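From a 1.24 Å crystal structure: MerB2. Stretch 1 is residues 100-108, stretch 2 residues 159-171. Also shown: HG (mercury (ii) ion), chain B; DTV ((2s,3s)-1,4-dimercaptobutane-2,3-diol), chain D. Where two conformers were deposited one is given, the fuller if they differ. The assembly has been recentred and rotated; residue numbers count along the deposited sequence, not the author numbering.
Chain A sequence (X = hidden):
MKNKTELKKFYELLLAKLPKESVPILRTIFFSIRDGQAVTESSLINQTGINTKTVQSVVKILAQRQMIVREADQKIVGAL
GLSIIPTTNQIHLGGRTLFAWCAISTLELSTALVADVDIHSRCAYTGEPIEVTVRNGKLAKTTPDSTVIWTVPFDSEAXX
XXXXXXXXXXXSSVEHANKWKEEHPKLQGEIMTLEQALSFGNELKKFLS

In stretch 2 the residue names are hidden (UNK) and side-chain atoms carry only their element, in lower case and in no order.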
ATOM      1  N   ALA A 100       1.937   6.793   0.610  1.00  8.82           N
ATOM      2  CA  ALA A 100       1.345   5.507   0.281  1.00  9.14           C
ATOM      3  C   ALA A 100       1.265   5.321  -1.226  1.00  8.55           C
ATOM      4  O   ALA A 100       1.069   6.291  -1.978  1.00  9.13           O
ATOM      5  CB  ALA A 100      -0.044   5.388   0.882  1.00 10.13           C
ATOM      6  N   TRP A 101       1.356   4.070  -1.674  1.00  8.36           N
ATOM      7  CA  TRP A 101       1.339   3.780  -3.107  1.00  8.69           C
ATOM      8  C   TRP A 101      -0.028   4.002  -3.763  1.00  8.92           C
ATOM      9  O   TRP A 101      -0.082   4.208  -4.968  1.00 10.74           O
ATOM     10  CB  TRP A 101       1.792   2.358  -3.382  1.00  9.23           C
ATOM     11  CG  TRP A 101       3.237   2.110  -3.077  1.00 10.07           C
ATOM     12  CD1 TRP A 101       4.201   3.037  -2.825  1.00 10.34           C
ATOM     13  CD2 TRP A 101       3.875   0.838  -3.000  1.00  9.06           C
ATOM     14  NE1 TRP A 101       5.409   2.418  -2.586  1.00  9.90           N
ATOM     15  CE2 TRP A 101       5.236   1.067  -2.701  1.00  9.11           C
ATOM     16  CE3 TRP A 101       3.440  -0.474  -3.176  1.00  9.47           C
ATOM     17  CZ2 TRP A 101       6.136   0.030  -2.536  1.00  9.82           C
ATOM     18  CZ3 TRP A 101       4.341  -1.503  -3.023  1.00  9.85           C
ATOM     19  CH2 TRP A 101       5.675  -1.247  -2.711  1.00 10.39           C
ATOM     20  N   CYS A 102      -1.116   3.928  -2.999  1.00  8.85           N
ATOM     21  CA  CYS A 102      -2.451   4.113  -3.556  1.00  8.30           C
ATOM     22  C   CYS A 102      -3.438   4.477  -2.456  1.00  8.77           C
ATOM     23  O   CYS A 102      -3.121   4.466  -1.267  1.00  9.04           O
ATOM     24  CB  CYS A 102      -2.923   2.851  -4.286  1.00  8.96           C
ATOM     25  SG  CYS A 102      -3.372   1.496  -3.174  1.00 11.74           S
ATOM     26  N   ALA A 103      -4.662   4.754  -2.875  1.00  8.98           N
ATOM     27  CA  ALA A 103      -5.729   5.145  -1.959  1.00  8.88           C
ATOM     28  C   ALA A 103      -6.015   4.072  -0.915  1.00  8.57           C
ATOM     29  O   ALA A 103      -6.239   4.369   0.255  1.00 10.05           O
ATOM     30  CB  ALA A 103      -6.979   5.435  -2.742  1.00 10.30           C
ATOM     31  N   ILE A 104      -6.051   2.820  -1.336  1.00  9.45           N
ATOM     32  CA  ILE A 104      -6.329   1.756  -0.370  1.00  9.01           C
ATOM     33  C   ILE A 104      -5.233   1.723   0.690  1.00  9.46           C
ATOM     34  O   ILE A 104      -5.536   1.599   1.883  1.00 10.51           O
ATOM     35  CB  ILE A 104      -6.480   0.390  -1.045  1.00 10.38           C
ATOM     36  CG1 ILE A 104      -7.757   0.369  -1.898  1.00 10.36           C
ATOM     37  CG2 ILE A 104      -6.522  -0.708  -0.001  1.00 11.92           C
ATOM     38  CD1 ILE A 104      -7.904  -0.879  -2.748  1.00 11.74           C
ATOM     39  N   SER A 105      -3.972   1.829   0.267  1.00  9.10           N
ATOM     40  CA  SER A 105      -2.845   1.775   1.179  0.66  8.88           C
ATOM     41  C   SER A 105      -2.943   2.853   2.251  1.00  8.69           C
ATOM     42  O   SER A 105      -2.580   2.627   3.400  1.00  9.80           O
ATOM     43  CB  SER A 105      -1.516   1.911   0.419  0.66 10.84           C
ATOM     44  OG  SER A 105      -1.306   0.812  -0.450  0.66 13.03           O
ATOM     45  N   THR A 106      -3.415   4.050   1.874  1.00  8.44           N
ATOM     46  CA  THR A 106      -3.509   5.139   2.863  1.00  9.17           C
ATOM     47  C   THR A 106      -4.287   4.730   4.108  1.00 10.30           C
ATOM     48  O   THR A 106      -3.994   5.187   5.210  1.00 11.97           O
ATOM     49  CB  THR A 106      -4.153   6.464   2.315  1.00  9.37           C
ATOM     50  OG1 THR A 106      -5.530   6.289   1.961  1.00  8.98           O
ATOM     51  CG2 THR A 106      -3.369   7.022   1.146  1.00  9.46           C
ATOM     52  N   LEU A 107      -5.327   3.920   3.916  1.00  9.65           N
ATOM     53  CA  LEU A 107      -6.207   3.524   5.011  1.00  9.82           C
ATOM     54  C   LEU A 107      -5.793   2.178   5.597  1.00 10.68           C
ATOM     55  O   LEU A 107      -5.736   2.008   6.824  1.00 11.60           O
ATOM     56  CB  LEU A 107      -7.653   3.514   4.521  1.00 10.18           C
ATOM     57  CG  LEU A 107      -8.207   4.929   4.274  1.00 11.18           C
ATOM     58  CD1 LEU A 107      -9.426   4.892   3.413  1.00 12.11           C
ATOM     59  CD2 LEU A 107      -8.510   5.660   5.569  1.00 12.93           C
ATOM     60  N   GLU A 108      -5.475   1.212   4.746  1.00 10.99           N
ATOM     61  CA  GLU A 108      -5.088  -0.080   5.294  1.00 12.31           C
ATOM     62  C   GLU A 108      -3.805   0.013   6.111  1.00 10.93           C
ATOM     63  O   GLU A 108      -3.647  -0.743   7.063  1.00 11.53           O
ATOM     64  CB  GLU A 108      -5.038  -1.169   4.231  1.00 17.25           C
ATOM     65  CG  GLU A 108      -3.760  -1.305   3.524  1.00 20.86           C
ATOM     66  CD  GLU A 108      -3.727  -2.468   2.549  1.00 23.02           C
ATOM     67  OE1 GLU A 108      -4.777  -3.096   2.305  1.00 23.60           O
ATOM     68  OE2 GLU A 108      -2.637  -2.752   2.024  1.00 24.80           O
ATOM     69  N   UNK A 159       2.382  -7.004 -10.523  1.00 21.16           N
ATOM     70  CA  UNK A 159       3.233  -6.187  -9.665  1.00 19.03           C
ATOM     71  C   UNK A 159       2.417  -5.130  -8.923  1.00 16.87           C
ATOM     72  O   UNK A 159       1.371  -4.690  -9.423  1.00 17.33           O
ATOM     73  c   UNK A 159       2.645  -6.770 -11.957  1.00 22.80           C
ATOM     74  c   UNK A 159       3.518  -5.558 -11.962  1.00 23.42           C
ATOM     75  c   UNK A 159       4.213  -5.539 -10.647  1.00 20.05           C
ATOM     76  N   UNK A 160       2.884  -4.724  -7.750  1.00 13.84           N
ATOM     77  CA  UNK A 160       2.128  -3.808  -6.904  1.00 12.08           C
ATOM     78  C   UNK A 160       2.422  -2.331  -7.256  1.00 10.70           C
ATOM     79  O   UNK A 160       1.612  -1.674  -7.906  1.00 10.89           O
ATOM     80  c   UNK A 160       1.626  -5.545  -3.381  1.00 13.81           C
ATOM     81  c   UNK A 160       1.606  -4.694  -2.257  1.00 13.13           C
ATOM     82  c   UNK A 160       0.854  -6.569  -0.904  1.00 15.35           C
ATOM     83  c   UNK A 160       1.954  -5.352  -4.775  1.00 13.42           C
ATOM     84  c   UNK A 160       1.207  -5.220  -1.032  1.00 14.84           C
ATOM     85  c   UNK A 160       1.808  -6.574  -5.372  1.00 15.57           C
ATOM     86  n   UNK A 160       1.367  -7.506  -4.442  1.00 16.95           N
ATOM     87  c   UNK A 160       2.416  -4.043  -5.415  1.00 12.40           C
ATOM     88  c   UNK A 160       1.258  -6.897  -3.216  1.00 15.30           C
ATOM     89  c   UNK A 160       0.881  -7.422  -1.973  1.00 15.58           C
ATOM     90  N   UNK A 161       3.580  -1.802  -6.850  1.00 10.02           N
ATOM     91  CA  UNK A 161       3.775  -0.347  -6.845  1.00 10.44           C
ATOM     92  C   UNK A 161       3.567   0.297  -8.212  1.00 11.72           C
ATOM     93  O   UNK A 161       2.954   1.355  -8.314  1.00 12.95           O
ATOM     94  c   UNK A 161       5.165  -0.004  -6.323  1.00 10.09           C
ATOM     95  N   UNK A 162       4.081  -0.342  -9.258  1.00 12.12           N
ATOM     96  CA  UNK A 162       3.991   0.196 -10.607  1.00 13.40           C
ATOM     97  C   UNK A 162       3.008  -0.547 -11.493  1.00 14.29           C
ATOM     98  O   UNK A 162       3.014  -0.392 -12.723  1.00 17.50           O
ATOM     99  N   UNK A 163       2.155  -1.348 -10.864  1.00 13.16           N
ATOM    100  CA  UNK A 163       1.175  -2.163 -11.562  1.00 13.87           C
ATOM    101  C   UNK A 163      -0.211  -1.894 -11.006  1.00 13.06           C
ATOM    102  O   UNK A 163      -0.841  -0.896 -11.341  1.00 14.15           O
ATOM    103  N   UNK A 164      -0.683  -2.770 -10.131  1.00 11.99           N
ATOM    104  CA  UNK A 164      -2.038  -2.668  -9.626  1.00 13.20           C
ATOM    105  C   UNK A 164      -2.256  -1.363  -8.852  1.00 11.92           C
ATOM    106  O   UNK A 164      -3.326  -0.766  -8.941  1.00 12.08           O
ATOM    107  c   UNK A 164      -2.350  -3.888  -8.774  1.00 16.77           C
ATOM    108  c   UNK A 164      -3.765  -3.840  -8.210  1.00 17.33           C
ATOM    109  o   UNK A 164      -2.199  -5.059  -9.586  1.00 19.70           O
ATOM    110  N   UNK A 165      -1.255  -0.891  -8.111  1.00 12.19           N
ATOM    111  CA  UNK A 165      -1.436   0.328  -7.319  1.00 12.77           C
ATOM    112  C   UNK A 165      -1.734   1.537  -8.221  1.00 12.50           C
ATOM    113  O   UNK A 165      -2.429   2.454  -7.801  1.00 13.67           O
ATOM    114  s   UNK A 165      -0.085  -0.593  -5.041  1.00 16.31           S
ATOM    115  c   UNK A 165      -0.239   0.600  -6.399  1.00 14.30           C
ATOM    116  N   UNK A 166      -1.223   1.522  -9.453  1.00 12.88           N
ATOM    117  CA  UNK A 166      -1.485   2.611 -10.400  1.00 13.71           C
ATOM    118  C   UNK A 166      -2.907   2.582 -10.966  1.00 14.05           C
ATOM    119  O   UNK A 166      -3.330   3.530 -11.617  1.00 15.70           O
ATOM    120  c   UNK A 166      -0.478   2.593 -11.566  1.00 15.04           C
ATOM    121  c   UNK A 166       0.961   2.918 -11.185  1.00 17.80           C
ATOM    122  n   UNK A 166       2.664   3.588 -14.624  1.00 23.93           N
ATOM    123  c   UNK A 166       1.928   2.755 -12.385  1.00 21.23           C
ATOM    124  c   UNK A 166       1.690   3.769 -13.517  1.00 22.44           C
ATOM    125  N   UNK A 167      -3.629   1.497 -10.724  1.00 12.36           N
ATOM    126  CA  UNK A 167      -5.005   1.335 -11.208  1.00 12.50           C
ATOM    127  C   UNK A 167      -6.068   1.632 -10.148  1.00 12.15           C
ATOM    128  O   UNK A 167      -7.257   1.603 -10.445  1.00 12.99           O
ATOM    129  n   UNK A 167      -5.586  -2.377 -13.637  1.00 26.12           N
ATOM    130  c   UNK A 167      -4.287  -0.478 -12.890  1.00 18.07           C
ATOM    131  c   UNK A 167      -4.400  -1.951 -13.219  1.00 23.62           C
ATOM    132  c   UNK A 167      -5.197  -0.091 -11.724  1.00 14.64           C
ATOM    133  o   UNK A 167      -3.438  -2.704 -13.076  1.00 27.63           O
ATOM    134  N   UNK A 168      -5.627   1.921  -8.924  1.00 10.96           N
ATOM    135  CA  UNK A 168      -6.493   2.207  -7.801  1.00 10.29           C
ATOM    136  C   UNK A 168      -6.465   3.723  -7.592  1.00  9.64           C
ATOM    137  O   UNK A 168      -5.452   4.305  -7.682  1.00 11.88           O
ATOM    138  c   UNK A 168      -6.616   2.016  -5.270  1.00 11.63           C
ATOM    139  c   UNK A 168      -6.147  -0.054  -6.737  1.00 12.89           C
ATOM    140  c   UNK A 168      -5.990   1.466  -6.556  1.00 11.45           C
ATOM    141  c   UNK A 168      -5.352  -0.881  -5.762  1.00 14.09           C
ATOM    142  N   UNK A 169      -7.631   4.285  -7.318  1.00  9.42           N
ATOM    143  CA  UNK A 169      -7.778   5.718  -7.185  1.00  9.57           C
ATOM    144  C   UNK A 169      -8.769   6.142  -6.110  1.00  8.96           C
ATOM    145  O   UNK A 169      -9.662   5.440  -5.725  1.00  9.97           O
ATOM    146  c   UNK A 169      -7.572   5.862  -9.724  1.00 12.32           C
ATOM    147  c   UNK A 169      -5.877   5.703 -11.091  1.00 15.05           C
ATOM    148  c   UNK A 169      -7.953   5.122 -10.777  1.00 14.33           C
ATOM    149  n   UNK A 169      -6.267   6.224  -9.951  1.00 14.05           N
ATOM    150  n   UNK A 169      -6.875   5.022 -11.599  1.00 15.81           N
ATOM    151  c   UNK A 169      -8.330   6.283  -8.514  1.00 11.44           C
ATOM    152  N   UNK A 170      -8.541   7.356  -5.636  1.00  8.76           N
ATOM    153  CA  UNK A 170      -9.506   8.111  -4.848  1.00  9.00           C
ATOM    154  C   UNK A 170     -10.328   8.905  -5.870  1.00  8.51           C
ATOM    155  O   UNK A 170      -9.821   9.422  -6.813  1.00  8.80           O
ATOM    156  c   UNK A 170      -8.122   7.907   0.163  1.00  8.87           C
ATOM    157  c   UNK A 170      -9.379   7.875  -0.340  1.00  9.10           C
ATOM    158  c   UNK A 170      -7.096   8.344  -0.629  1.00  9.66           C
ATOM    159  c   UNK A 170      -8.873   9.132  -3.892  1.00  9.69           C
ATOM    160  c   UNK A 170      -9.623   8.236  -1.623  1.00  8.94           C
ATOM    161  c   UNK A 170      -8.612   8.669  -2.450  1.00  8.54           C
ATOM    162  c   UNK A 170      -7.348   8.730  -1.919  1.00  8.58           C
ATOM    163  o   UNK A 170      -7.952   7.531   1.449  1.00  9.92           O
ATOM    164  N   UNK A 171     -11.617   8.983  -5.611  1.00  8.52           N
ATOM    165  CA  UNK A 171     -12.537   9.843  -6.336  1.00  8.87           C
ATOM    166  C   UNK A 171     -13.303  10.705  -5.317  1.00  8.73           C
ATOM    167  O   UNK A 171     -13.708  10.253  -4.261  1.00  9.53           O
ATOM    168  c   UNK A 171     -11.909   6.734  -9.786  1.00 10.54           C
ATOM    169  c   UNK A 171     -12.356   9.434  -9.484  1.00  9.73           C
ATOM    170  c   UNK A 171     -12.573   7.219  -8.667  1.00 10.53           C
ATOM    171  c   UNK A 171     -11.471   7.621 -10.734  1.00 10.23           C
ATOM    172  c   UNK A 171     -12.818   8.577  -8.510  1.00  9.23           C
ATOM    173  c   UNK A 171     -11.684   8.962 -10.572  1.00 10.60           C
ATOM    174  c   UNK A 171     -13.500   9.111  -7.288  1.00  8.97           C
TER
HETATM  175 HG    HG B 301      -1.873  -0.317  -3.478  0.78 16.68          HG
HETATM  176  S1  DTV D 303      -2.326  -6.989  -6.460  0.77 23.21           S
HETATM  177  C1  DTV D 303      -2.749  -5.963  -5.053  0.77 22.49           C
HETATM  178  C2  DTV D 303      -1.656  -4.978  -4.674  0.77 21.80           C
HETATM  179  O2  DTV D 303      -1.493  -4.031  -5.693  0.77 22.67           O
HETATM  180  C3  DTV D 303      -1.934  -4.221  -3.371  0.77 22.61           C
HETATM  181  O3  DTV D 303      -1.984  -5.145  -2.301  0.77 23.97           O
HETATM  182  C4  DTV D 303      -3.226  -3.422  -3.397  0.77 22.61           C
HETATM  183  S4  DTV D 303      -3.243  -2.110  -2.181  0.77 22.58           S
HETATM  184  O   HOH W   1       2.184   3.648  -6.801  1.00 27.64           O
HETATM  185  O   HOH W   2      -4.659   5.742  -5.501  1.00 13.55           O
HETATM  186  O   HOH W   3      -0.244  -1.444  -2.009  1.00 25.08           O

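Position 159 has three side-chain carbons that close a ring onto the backbone N, out of reach of stretch 1: P159, at the N-cap of a short helix. Position 160 carries one carbon, then fused five- and six-membered rings holding eight carbons and one nitrogen; the first carbon, CB, lies 4.0 Å from W101 CZ3. That is W160, and O3 of the dithiol ligand sits over one face of its ring. At 161 the single carbon, CB, rests 3.6 Å from W101 CE3 and almost on the normal of the six-membered ring, a CH-pi contact over the ring face: A161.

Positions 162 and 163 have no side-chain atoms: G162 and G163. At G163 an ideal CB would fall 2.3 Å from P159 O, so the turn leaves no room for one. Position 164 has one carbon bearing an oxygen and a carbon, T164, which faces the ligand, CB 3.2 Å from DTV O2. At 165 one carbon leads to one sulfur; the carbon, CB, is 4.1 Å from C102 CB, and the sulfur lies at the edge of the W101 ring. This is C165.

Position 166, four carbons in a row ending in nitrogen, is K166; position 167, three carbons with oxygen and nitrogen on the third, is Q167. In both, the CA-to-CB bond points away from stretch 1, and neither touches it. Position 168 has four carbons forked at the first, one arm two carbons long, and a branch carbon packs against C102 and I104: I168. Its CG2 is 3.9 Å from both C102 SG and I104 CG1.

Position 169 is one carbon and a five-membered ring with two nitrogens, its CA-to-CB bond directed away from stretch 1: H169. Position 170 bears a six-carbon ring with an oxygen; A103 CB covers one ring face, and the ring oxygen reaches T106. So it is Y170, with A103 CB 3.4 Å from Y170 CD2 and Y170 OH donating to T106 OG1 at 2.8 Å. Position 171 has the six-carbon ring without oxygen, F171, beyond reach.

The contact works around a metal. C102 SG and C165 SG each bind mercury HG at 2.4 Å, and DTV S4 at 2.6 Å and a water at 2.5 Å complete the site. C102 SG also accepts from S105 N at 3.5 Å, capping the helix that begins next to it. Small residues meet aromatic faces, A161 on W101 and A103 on Y170. Polar links are few and precise: T106 OG1 donates a hydrogen bond to A103 O at 2.7 Å, which leaves its oxygen to accept from Y170 OH, and a water bridges A103 N and I168 O.

Stretch 2 159-171: PWAGGTCKQIHYF
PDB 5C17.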